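Local coordinates for protein inactive glucansucrase (Lactobacillus reuteri, PDB 5JBD) that is an inactive glucansucrase of glycoside hydrolase family 70, built around a TIM-type barrel, at residues I452-P461 with R493-M503. Sequence-based numbering, arbitrary orientation.
Sequences ILLSNKDTVP and RKQFVSGGQTM
Gln501 spends both ends of its side-chain amide on the loop that follows helix 446-455. Its OE1 accepts the backbone N of Lys457 at 2.8 Å, a nearly straight bond (170°) that reaches the oxygen from above the carbonyl plane, while NE2 donates to OD1 of Asn456 at 3.1 Å, within the plane of the Gln501 amide. With CG anti to the backbone N (chi1 -179°) and the chain extended beyond it, the amide is carried from strand 501-505 to the loop, where two bonds fix its rotation; Ser513 shares a further NE2 hydrogen bond. Close by, Lys457 runs over Gly499 and Gly500, its CD 3.5 Å from Gly499 O, and its NZ bonds Asp458 OD2 in a salt bridge and Thr378 O.

At the far end Arg493, from helix 483-496, lays one guanidinium face against Pro461, whose CD lies 3.3 Å from Arg493 NH2. Arg493 NE bonds Leu454 O weakly, and NH2 donates to a water that donates to Leu453 O and Asn456 O; its strongest polar partner is Asp648.

Looser are Val497 and the Ile452 CD1 to Met503 CE approach (4.3 Å); partly exposed Val497 and Gly499 mark the more open side. Helix 446-455 and barrel strand 460-464 thus join helix 483-496 and the antiparallel sheet, probably more firmly at the glutamine.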
loop_
_atom_site.group_PDB
_atom_site.type_symbol
_atom_site.label_atom_id
_atom_site.label_comp_id
_atom_site.label_asym_id
_atom_site.label_seq_id
_atom_site.Cartn_x
_atom_site.Cartn_y
_atom_site.Cartn_z
ATOM N N ILE A 452 10.350 -22.718 10.866
ATOM C CA ILE A 452 10.148 -23.255 9.524
ATOM C C ILE A 452 10.657 -22.266 8.470
ATOM O O ILE A 452 11.471 -22.632 7.607
ATOM C CB ILE A 452 8.648 -23.610 9.267
ATOM C CG1 ILE A 452 8.186 -24.776 10.160
ATOM C CG2 ILE A 452 8.382 -23.899 7.791
ATOM C CD1 ILE A 452 8.797 -26.133 9.830
ATOM N N LEU A 453 10.190 -21.011 8.550
ATOM C CA LEU A 453 10.590 -19.982 7.598
ATOM C C LEU A 453 12.121 -19.851 7.479
ATOM O O LEU A 453 12.660 -19.783 6.374
ATOM C CB LEU A 453 10.003 -18.616 7.972
ATOM C CG LEU A 453 10.084 -17.586 6.821
ATOM C CD1 LEU A 453 8.866 -17.698 5.926
ATOM C CD2 LEU A 453 10.211 -16.165 7.356
ATOM N N LEU A 454 12.806 -19.827 8.609
ATOM C CA LEU A 454 14.240 -19.553 8.627
ATOM C C LEU A 454 15.131 -20.757 8.321
ATOM O O LEU A 454 16.334 -20.588 8.114
ATOM C CB LEU A 454 14.626 -18.913 9.959
ATOM C CG LEU A 454 13.988 -17.518 10.174
ATOM C CD1 LEU A 454 14.172 -17.056 11.611
ATOM C CD2 LEU A 454 14.558 -16.476 9.218
ATOM N N SER A 455 14.569 -21.961 8.332
ATOM C CA SER A 455 15.306 -23.180 7.962
ATOM C C SER A 455 14.982 -23.649 6.541
ATOM O O SER A 455 15.682 -24.515 6.019
ATOM C CB SER A 455 15.039 -24.304 8.975
ATOM O OG SER A 455 13.661 -24.635 9.057
ATOM N N ASN A 456 13.941 -23.090 5.914
ATOM C CA ASN A 456 13.550 -23.510 4.557
ATOM C C ASN A 456 14.622 -23.203 3.491
ATOM O O ASN A 456 15.199 -22.112 3.474
ATOM C CB ASN A 456 12.219 -22.851 4.141
ATOM C CG ASN A 456 10.992 -23.652 4.559
ATOM O OD1 ASN A 456 11.073 -24.794 5.031
ATOM N ND2 ASN A 456 9.829 -23.065 4.331
ATOM N N LYS A 457 14.852 -24.170 2.594
ATOM C CA LYS A 457 15.722 -24.004 1.430
ATOM C C LYS A 457 14.937 -23.315 0.308
ATOM O O LYS A 457 13.700 -23.358 0.289
ATOM C CB LYS A 457 16.161 -25.404 0.943
ATOM C CG LYS A 457 17.224 -25.441 -0.142
ATOM C CD LYS A 457 17.632 -26.886 -0.436
ATOM C CE LYS A 457 18.722 -26.982 -1.494
ATOM N NZ LYS A 457 18.285 -26.377 -2.771
ATOM N N ASP A 458 15.654 -22.770 -0.672
ATOM C CA ASP A 458 15.042 -22.175 -1.847
ATOM C C ASP A 458 14.039 -21.073 -1.484
ATOM O O ASP A 458 12.870 -21.100 -1.895
ATOM C CB ASP A 458 14.443 -23.250 -2.770
ATOM C CG ASP A 458 15.521 -24.022 -3.530
ATOM O OD1 ASP A 458 16.349 -23.387 -4.208
ATOM O OD2 ASP A 458 15.536 -25.262 -3.431
ATOM N N THR A 459 14.520 -20.134 -0.679
ATOM C CA THR A 459 13.803 -18.904 -0.396
ATOM C C THR A 459 14.704 -17.839 0.219
ATOM O O THR A 459 15.718 -18.154 0.830
ATOM C CB THR A 459 12.574 -19.146 0.555
ATOM O OG1 THR A 459 11.730 -17.987 0.558
ATOM C CG2 THR A 459 13.013 -19.457 1.964
ATOM N N VAL A 460 14.318 -16.571 0.055
ATOM C CA VAL A 460 14.854 -15.490 0.869
ATOM C C VAL A 460 13.781 -15.151 1.912
ATOM O O VAL A 460 12.771 -14.539 1.580
ATOM C CB VAL A 460 15.226 -14.242 0.032
ATOM C CG1 VAL A 460 15.797 -13.148 0.935
ATOM C CG2 VAL A 460 16.211 -14.618 -1.070
ATOM N N PRO A 461 13.979 -15.575 3.174
ATOM C CA PRO A 461 12.985 -15.260 4.195
ATOM C C PRO A 461 13.006 -13.787 4.577
ATOM O O PRO A 461 14.083 -13.162 4.555
ATOM C CB PRO A 461 13.425 -16.107 5.371
ATOM C CG PRO A 461 14.909 -16.157 5.248
ATOM C CD PRO A 461 15.156 -16.248 3.762
ATOM N N ARG A 493 20.577 -19.383 11.944
ATOM C CA ARG A 493 20.479 -19.530 10.497
ATOM C C ARG A 493 21.813 -19.206 9.819
ATOM O O ARG A 493 22.281 -19.975 8.958
ATOM C CB ARG A 493 19.387 -18.652 9.915
ATOM C CG ARG A 493 19.160 -18.885 8.419
ATOM C CD ARG A 493 18.057 -17.985 7.889
ATOM N NE ARG A 493 17.609 -18.393 6.567
ATOM C CZ ARG A 493 18.057 -17.916 5.403
ATOM N NH1 ARG A 493 19.013 -16.980 5.349
ATOM N NH2 ARG A 493 17.547 -18.407 4.277
ATOM N N LYS A 494 22.402 -18.064 10.178
ATOM C CA LYS A 494 23.655 -17.634 9.574
ATOM C C LYS A 494 24.780 -18.644 9.838
ATOM O O LYS A 494 25.617 -18.885 8.970
ATOM C CB LYS A 494 24.053 -16.223 10.057
ATOM C CG LYS A 494 25.333 -15.709 9.417
ATOM C CD LYS A 494 25.717 -14.311 9.883
ATOM C CE LYS A 494 26.949 -13.845 9.121
ATOM N NZ LYS A 494 27.342 -12.453 9.470
ATOM N N GLN A 495 24.786 -19.232 11.030
ATOM C CA GLN A 495 25.819 -20.195 11.404
ATOM C C GLN A 495 25.649 -21.589 10.793
ATOM O O GLN A 495 26.647 -22.270 10.554
ATOM C CB GLN A 495 25.900 -20.344 12.934
ATOM C CG GLN A 495 26.235 -19.082 13.710
ATOM C CD GLN A 495 26.302 -19.361 15.203
ATOM O OE1 GLN A 495 25.332 -19.810 15.806
ATOM N NE2 GLN A 495 27.458 -19.137 15.790
ATOM N N PHE A 496 24.405 -22.024 10.579
ATOM C CA PHE A 496 24.134 -23.441 10.362
ATOM C C PHE A 496 23.330 -23.839 9.126
ATOM O O PHE A 496 23.511 -24.951 8.639
ATOM C CB PHE A 496 23.445 -24.025 11.610
ATOM C CG PHE A 496 24.285 -23.968 12.861
ATOM C CD1 PHE A 496 25.451 -24.728 12.970
ATOM C CD2 PHE A 496 23.887 -23.195 13.944
ATOM C CE1 PHE A 496 26.211 -24.687 14.123
ATOM C CE2 PHE A 496 24.659 -23.146 15.102
ATOM C CZ PHE A 496 25.816 -23.893 15.195
ATOM N N VAL A 497 22.471 -22.958 8.624
ATOM C CA VAL A 497 21.472 -23.349 7.630
ATOM C C VAL A 497 22.049 -23.325 6.205
ATOM O O VAL A 497 22.316 -22.259 5.647
ATOM C CB VAL A 497 20.210 -22.485 7.775
ATOM C CG1 VAL A 497 19.252 -22.682 6.616
ATOM C CG2 VAL A 497 19.530 -22.801 9.093
ATOM N N SER A 498 22.265 -24.523 5.655
ATOM C CA SER A 498 22.743 -24.709 4.284
ATOM C C SER A 498 22.558 -26.178 3.901
ATOM O O SER A 498 22.261 -26.998 4.766
ATOM C CB SER A 498 24.211 -24.289 4.136
ATOM O OG SER A 498 24.637 -24.276 2.780
ATOM N N GLY A 499 22.709 -26.486 2.613
ATOM C CA GLY A 499 22.605 -27.857 2.105
ATOM C C GLY A 499 21.204 -28.263 1.720
ATOM O O GLY A 499 20.284 -27.439 1.728
ATOM N N GLY A 500 21.057 -29.546 1.364
ATOM C CA GLY A 500 19.771 -30.125 1.020
ATOM C C GLY A 500 18.783 -30.054 2.163
ATOM O O GLY A 500 19.156 -29.827 3.311
ATOM N N GLN A 501 17.504 -30.210 1.833
ATOM C CA GLN A 501 16.443 -30.199 2.828
ATOM C C GLN A 501 15.536 -31.398 2.631
ATOM O O GLN A 501 15.150 -31.710 1.498
ATOM C CB GLN A 501 15.582 -28.935 2.724
ATOM C CG GLN A 501 14.464 -28.880 3.768
ATOM C CD GLN A 501 13.710 -27.566 3.761
ATOM O OE1 GLN A 501 13.838 -26.780 2.828
ATOM N NE2 GLN A 501 12.929 -27.315 4.805
ATOM N N THR A 502 15.165 -32.019 3.747
ATOM C CA THR A 502 14.165 -33.083 3.779
ATOM C C THR A 502 13.173 -32.786 4.893
ATOM O O THR A 502 13.566 -32.515 6.025
ATOM C CB THR A 502 14.829 -34.465 4.020
ATOM O OG1 THR A 502 15.822 -34.703 3.012
ATOM C CG2 THR A 502 13.794 -35.607 3.994
ATOM N N MET A 503 11.892 -32.803 4.559
ATOM C CA MET A 503 10.821 -32.638 5.533
ATOM C C MET A 503 10.033 -33.935 5.582
ATOM O O MET A 503 9.522 -34.393 4.556
ATOM C CB MET A 503 9.881 -31.515 5.142
ATOM C CG MET A 503 10.504 -30.132 5.137
ATOM S SD MET A 503 9.295 -28.819 4.823
ATOM C CE MET A 503 8.439 -28.752 6.379
HETATM O O HOH W 1 15.236 -19.876 5.144
#